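Local coordinates for protein inositol 2-dehydrogenase (Sinorhizobium meliloti, PDB 4HKT) that oxidises myo-inositol to scyllo-inosose (2-keto-myo-inositol) with NAD+ as hydride acceptor, the first step of myo-inositol breakdown, at residues Lys114-Asp126 against Ala294-Gly308. Residues are numbered along the deposited sequence; the frame is centred on the assembly and turned at random.
Sequences KAKLMVGFNRRFD and AIEKGAEIAPSGNDG. With GOL (glycerol), chain C; EDO (1,2-ethanediol), chain S.
Pro303 CB and Asp307 OD2 lie over the same face of the Arg124 guanidinium, the proline carbon offset toward the rim of the group, while a hydroxyl of 1,2-ethanediol sits in plane at the edge, EDO O2 taking a bond of 2.6 Å from Arg124 NH2. The Asp307 carboxylate plane is turned 36° from the guanidinium, and the salt bridge is long, Arg124 NH2 to Asp307 OD1 3.8 Å. The Phe121 ring turns its edge to Asp307 O and to Pro303 CB, and the Phe125 ring has Ala302 O at its edge, 3.4 Å from CZ. Pro303, which follows a cis peptide bond, thus packs between Arg124, both phenylalanines and Val119. A leucine in place of Arg124 would probably leave Asp307 without this distant positive partner and Asp178 without its salt-bridge mate. Across the backbones, Val119 N donates to Pro303 O (3.1 Å, 162° at the hydrogen), and Met118 CA adds a CA-H...O contact to the same oxygen. Ile301 turns CG2 away from its own amide, opposite the backbone N, and this methyl rests 3.6 Å from Met118 CB. Farther along, a water links Lys116 NZ to Ile295 O. Ser304 and Asp307 form a capping box at the start of helix 305-324: Ser304 N donates to Asp307 OD2 (2.9 Å), and Asp307 N to Ser304 OG. Asp307 also pairs with Arg181 of helix 168-184. The link joining helices 281-297 and 305-324 packs along strand 117-120, an edge strand of the chain's parallel Rossmann sheet, which bonds to strand 89-93 through Met118 and Gly120.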
loop_
_atom_site.group_PDB
_atom_site.type_symbol
_atom_site.label_atom_id
_atom_site.label_comp_id
_atom_site.label_asym_id
_atom_site.label_seq_id
_atom_site.Cartn_x
_atom_site.Cartn_y
_atom_site.Cartn_z
ATOM N N LYS B 114 40.714 25.370 11.222
ATOM C CA LYS B 114 39.789 25.545 10.081
ATOM C C LYS B 114 39.646 24.285 9.252
ATOM O O LYS B 114 39.572 24.318 8.003
ATOM C CB LYS B 114 40.247 26.741 9.223
ATOM C CG LYS B 114 40.086 28.064 9.962
ATOM C CD LYS B 114 41.178 29.079 9.621
ATOM C CE LYS B 114 40.731 30.123 8.606
ATOM N NZ LYS B 114 40.088 31.304 9.256
ATOM N N ALA B 115 39.591 23.162 9.957
ATOM C CA ALA B 115 39.377 21.874 9.352
ATOM C C ALA B 115 37.913 21.686 8.951
ATOM O O ALA B 115 37.002 22.249 9.546
ATOM C CB ALA B 115 39.831 20.761 10.303
ATOM N N LYS B 116 37.724 20.877 7.939
ATOM C CA LYS B 116 36.428 20.449 7.466
ATOM C C LYS B 116 36.156 19.082 8.077
ATOM O O LYS B 116 36.964 18.177 7.936
ATOM C CB LYS B 116 36.450 20.321 5.941
ATOM C CG LYS B 116 36.688 21.638 5.202
ATOM C CD LYS B 116 36.617 21.397 3.692
ATOM C CE LYS B 116 36.839 22.675 2.898
ATOM N NZ LYS B 116 38.203 23.242 3.159
ATOM N N LEU B 117 35.045 18.973 8.800
ATOM C CA LEU B 117 34.628 17.724 9.440
ATOM C C LEU B 117 33.135 17.513 9.196
ATOM O O LEU B 117 32.312 18.352 9.560
ATOM C CB LEU B 117 34.897 17.793 10.970
ATOM C CG LEU B 117 34.234 16.730 11.863
ATOM C CD1 LEU B 117 34.882 15.406 11.568
ATOM C CD2 LEU B 117 34.340 17.016 13.363
HETATM N N MSE B 118 32.813 16.381 8.618
HETATM C CA MSE B 118 31.458 15.914 8.524
HETATM C C MSE B 118 31.407 14.665 9.344
HETATM O O MSE B 118 32.331 13.837 9.293
HETATM C CB MSE B 118 31.150 15.549 7.072
HETATM C CG MSE B 118 29.735 15.032 6.931
HETATM SE SE MSE B 118 29.320 14.670 5.030
HETATM C CE MSE B 118 29.161 16.505 4.420
ATOM N N VAL B 119 30.309 14.486 10.089
ATOM C CA VAL B 119 30.142 13.288 10.881
ATOM C C VAL B 119 29.171 12.386 10.163
ATOM O O VAL B 119 28.344 12.841 9.401
ATOM C CB VAL B 119 29.673 13.599 12.348
ATOM C CG1 VAL B 119 30.648 14.533 13.042
ATOM C CG2 VAL B 119 28.285 14.197 12.389
ATOM N N GLY B 120 29.232 11.109 10.433
ATOM C CA GLY B 120 28.453 10.154 9.687
ATOM C C GLY B 120 27.010 9.960 10.157
ATOM O O GLY B 120 26.679 8.932 10.742
ATOM N N PHE B 121 26.145 10.941 9.929
ATOM C CA PHE B 121 24.722 10.683 10.157
ATOM C C PHE B 121 24.145 10.517 8.759
ATOM O O PHE B 121 23.573 11.434 8.199
ATOM C CB PHE B 121 24.053 11.804 10.915
ATOM C CG PHE B 121 24.428 11.872 12.378
ATOM C CD1 PHE B 121 24.309 10.779 13.180
ATOM C CD2 PHE B 121 24.766 13.070 12.957
ATOM C CE1 PHE B 121 24.619 10.850 14.524
ATOM C CE2 PHE B 121 25.055 13.169 14.298
ATOM C CZ PHE B 121 25.001 12.049 15.088
ATOM N N ASN B 122 24.333 9.335 8.212
ATOM C CA ASN B 122 24.028 9.070 6.798
ATOM C C ASN B 122 22.554 9.171 6.467
ATOM O O ASN B 122 22.169 9.414 5.295
ATOM C CB ASN B 122 24.523 7.686 6.422
ATOM C CG ASN B 122 24.039 6.628 7.388
ATOM O OD1 ASN B 122 24.511 6.548 8.507
ATOM N ND2 ASN B 122 23.069 5.847 6.973
ATOM N N ARG B 123 21.709 9.017 7.485
ATOM C CA ARG B 123 20.273 9.060 7.268
ATOM C C ARG B 123 19.812 10.394 6.753
ATOM O O ARG B 123 18.824 10.464 6.042
ATOM C CB ARG B 123 19.497 8.611 8.507
ATOM C CG ARG B 123 19.834 7.187 8.870
ATOM C CD ARG B 123 19.103 6.737 10.117
ATOM N NE ARG B 123 19.748 5.552 10.668
ATOM C CZ ARG B 123 19.386 4.942 11.797
ATOM N NH1 ARG B 123 18.373 5.414 12.524
ATOM N NH2 ARG B 123 20.036 3.851 12.209
ATOM N N ARG B 124 20.546 11.442 7.040
ATOM C CA ARG B 124 20.217 12.729 6.490
ATOM C C ARG B 124 20.373 12.800 4.937
ATOM O O ARG B 124 19.894 13.756 4.339
ATOM C CB ARG B 124 21.097 13.797 7.096
ATOM C CG ARG B 124 20.855 14.141 8.538
ATOM C CD ARG B 124 21.682 15.346 8.852
ATOM N NE ARG B 124 21.513 15.734 10.226
ATOM C CZ ARG B 124 21.457 16.984 10.638
ATOM N NH1 ARG B 124 21.578 18.007 9.770
ATOM N NH2 ARG B 124 21.294 17.220 11.933
ATOM N N PHE B 125 21.074 11.827 4.331
ATOM C CA PHE B 125 21.344 11.793 2.879
ATOM C C PHE B 125 20.527 10.732 2.134
ATOM O O PHE B 125 20.667 10.561 0.913
ATOM C CB PHE B 125 22.857 11.590 2.638
ATOM C CG PHE B 125 23.684 12.717 3.134
ATOM C CD1 PHE B 125 23.707 13.907 2.455
ATOM C CD2 PHE B 125 24.407 12.610 4.318
ATOM C CE1 PHE B 125 24.456 14.981 2.918
ATOM C CE2 PHE B 125 25.164 13.665 4.773
ATOM C CZ PHE B 125 25.182 14.864 4.082
ATOM N N ASP B 126 19.688 9.997 2.870
ATOM C CA ASP B 126 18.774 9.028 2.267
ATOM C C ASP B 126 17.775 9.759 1.360
ATOM O O ASP B 126 17.192 10.777 1.784
ATOM C CB ASP B 126 17.999 8.277 3.357
ATOM C CG ASP B 126 17.052 7.277 2.783
ATOM O OD1 ASP B 126 17.539 6.354 2.046
ATOM O OD2 ASP B 126 15.819 7.463 2.977
ATOM N N ALA B 294 31.556 20.013 -0.143
ATOM C CA ALA B 294 32.066 20.821 0.956
ATOM C C ALA B 294 33.527 21.135 0.733
ATOM O O ALA B 294 33.955 22.237 1.006
ATOM C CB ALA B 294 31.907 20.085 2.274
ATOM N N ILE B 295 34.287 20.145 0.286
ATOM C CA ILE B 295 35.713 20.334 0.032
ATOM C C ILE B 295 35.915 21.301 -1.141
ATOM O O ILE B 295 36.713 22.244 -1.045
ATOM C CB ILE B 295 36.392 19.002 -0.286
ATOM C CG1 ILE B 295 36.449 18.129 0.970
ATOM C CG2 ILE B 295 37.817 19.224 -0.809
ATOM C CD1 ILE B 295 36.869 16.713 0.685
ATOM N N GLU B 296 35.180 21.065 -2.233
ATOM C CA GLU B 296 35.356 21.827 -3.477
ATOM C C GLU B 296 34.876 23.278 -3.324
ATOM O O GLU B 296 35.622 24.219 -3.620
ATOM C CB GLU B 296 34.687 21.107 -4.656
ATOM C CG GLU B 296 35.424 19.833 -5.086
ATOM C CD GLU B 296 34.807 19.124 -6.298
ATOM O OE1 GLU B 296 33.688 19.509 -6.717
ATOM O OE2 GLU B 296 35.430 18.171 -6.842
ATOM N N LYS B 297 33.681 23.470 -2.789
ATOM C CA LYS B 297 33.076 24.808 -2.736
ATOM C C LYS B 297 33.206 25.554 -1.422
ATOM O O LYS B 297 32.850 26.731 -1.336
ATOM C CB LYS B 297 31.617 24.727 -3.142
ATOM C CG LYS B 297 31.444 24.196 -4.550
ATOM C CD LYS B 297 29.985 24.150 -4.961
ATOM C CE LYS B 297 29.841 23.412 -6.287
ATOM N NZ LYS B 297 28.561 23.769 -6.966
ATOM N N GLY B 298 33.716 24.890 -0.387
ATOM C CA GLY B 298 33.797 25.526 0.937
ATOM C C GLY B 298 32.464 25.748 1.634
ATOM O O GLY B 298 32.393 26.467 2.627
ATOM N N ALA B 299 31.407 25.123 1.137
ATOM C CA ALA B 299 30.072 25.267 1.731
ATOM C C ALA B 299 30.096 24.768 3.189
ATOM O O ALA B 299 30.866 23.859 3.502
ATOM C CB ALA B 299 29.078 24.451 0.918
ATOM N N GLU B 300 29.281 25.342 4.073
ATOM C CA GLU B 300 29.315 24.883 5.460
ATOM C C GLU B 300 28.727 23.476 5.514
ATOM O O GLU B 300 27.824 23.123 4.732
ATOM C CB GLU B 300 28.700 25.888 6.457
ATOM C CG GLU B 300 27.191 25.931 6.645
ATOM C CD GLU B 300 26.797 26.937 7.733
ATOM O OE1 GLU B 300 27.245 26.776 8.897
ATOM O OE2 GLU B 300 26.049 27.898 7.438
ATOM N N ILE B 301 29.310 22.653 6.381
ATOM C CA ILE B 301 29.056 21.207 6.360
ATOM C C ILE B 301 27.850 20.914 7.237
ATOM O O ILE B 301 27.706 21.513 8.303
ATOM C CB ILE B 301 30.299 20.430 6.865
ATOM C CG1 ILE B 301 31.420 20.567 5.837
ATOM C CG2 ILE B 301 29.990 18.955 7.134
ATOM C CD1 ILE B 301 32.691 19.786 6.139
ATOM N N ALA B 302 26.992 20.013 6.758
ATOM C CA ALA B 302 25.947 19.371 7.559
ATOM C C ALA B 302 25.889 17.912 7.136
ATOM O O ALA B 302 25.876 17.635 5.958
ATOM C CB ALA B 302 24.594 20.025 7.328
ATOM N N PRO B 303 25.878 16.965 8.078
ATOM C CA PRO B 303 26.004 17.050 9.526
ATOM C C PRO B 303 27.426 17.440 9.982
ATOM O O PRO B 303 28.416 16.865 9.554
ATOM C CB PRO B 303 25.629 15.649 9.994
ATOM C CG PRO B 303 25.821 14.776 8.833
ATOM C CD PRO B 303 25.878 15.577 7.598
ATOM N N SER B 304 27.494 18.464 10.789
ATOM C CA SER B 304 28.726 18.996 11.295
ATOM C C SER B 304 29.148 18.299 12.602
ATOM O O SER B 304 28.427 17.474 13.174
ATOM C CB SER B 304 28.497 20.449 11.614
ATOM O OG SER B 304 27.572 20.574 12.715
ATOM N N GLY B 305 30.294 18.724 13.094
ATOM C CA GLY B 305 30.744 18.404 14.426
ATOM C C GLY B 305 29.725 18.761 15.470
ATOM O O GLY B 305 29.450 17.957 16.355
ATOM N N ASN B 306 29.169 19.965 15.397
ATOM C CA ASN B 306 28.167 20.350 16.376
ATOM C C ASN B 306 26.945 19.443 16.319
ATOM O O ASN B 306 26.321 19.173 17.354
ATOM C CB ASN B 306 27.762 21.816 16.232
ATOM C CG ASN B 306 26.876 22.274 17.381
ATOM O OD1 ASN B 306 27.304 22.285 18.553
ATOM N ND2 ASN B 306 25.597 22.560 17.077
ATOM N N ASP B 307 26.615 18.912 15.133
ATOM C CA ASP B 307 25.479 17.988 15.051
ATOM C C ASP B 307 25.821 16.699 15.769
ATOM O O ASP B 307 24.964 16.132 16.439
ATOM C CB ASP B 307 25.053 17.699 13.604
ATOM C CG ASP B 307 24.460 18.925 12.899
ATOM O OD1 ASP B 307 23.697 19.700 13.522
ATOM O OD2 ASP B 307 24.806 19.138 11.706
ATOM N N GLY B 308 27.070 16.231 15.668
ATOM C CA GLY B 308 27.483 15.042 16.465
ATOM C C GLY B 308 27.408 15.296 17.972
ATOM O O GLY B 308 26.972 14.447 18.745
HETATM C C1 GOL C . 33.108 22.057 10.797
HETATM O O1 GOL C . 34.077 21.816 9.752
HETATM C C2 GOL C . 32.712 20.667 11.318
HETATM O O2 GOL C . 31.344 20.491 11.328
HETATM C C3 GOL C . 33.239 20.284 12.712
HETATM O O3 GOL C . 32.915 21.157 13.779
HETATM C C1 EDO S . 18.887 21.154 11.419
HETATM O O1 EDO S . 18.923 20.501 10.143
HETATM C C2 EDO S . 19.564 20.289 12.495
HETATM O O2 EDO S . 20.865 19.831 12.064
HETATM O O HOH W 1 39.063 22.320 0.515
#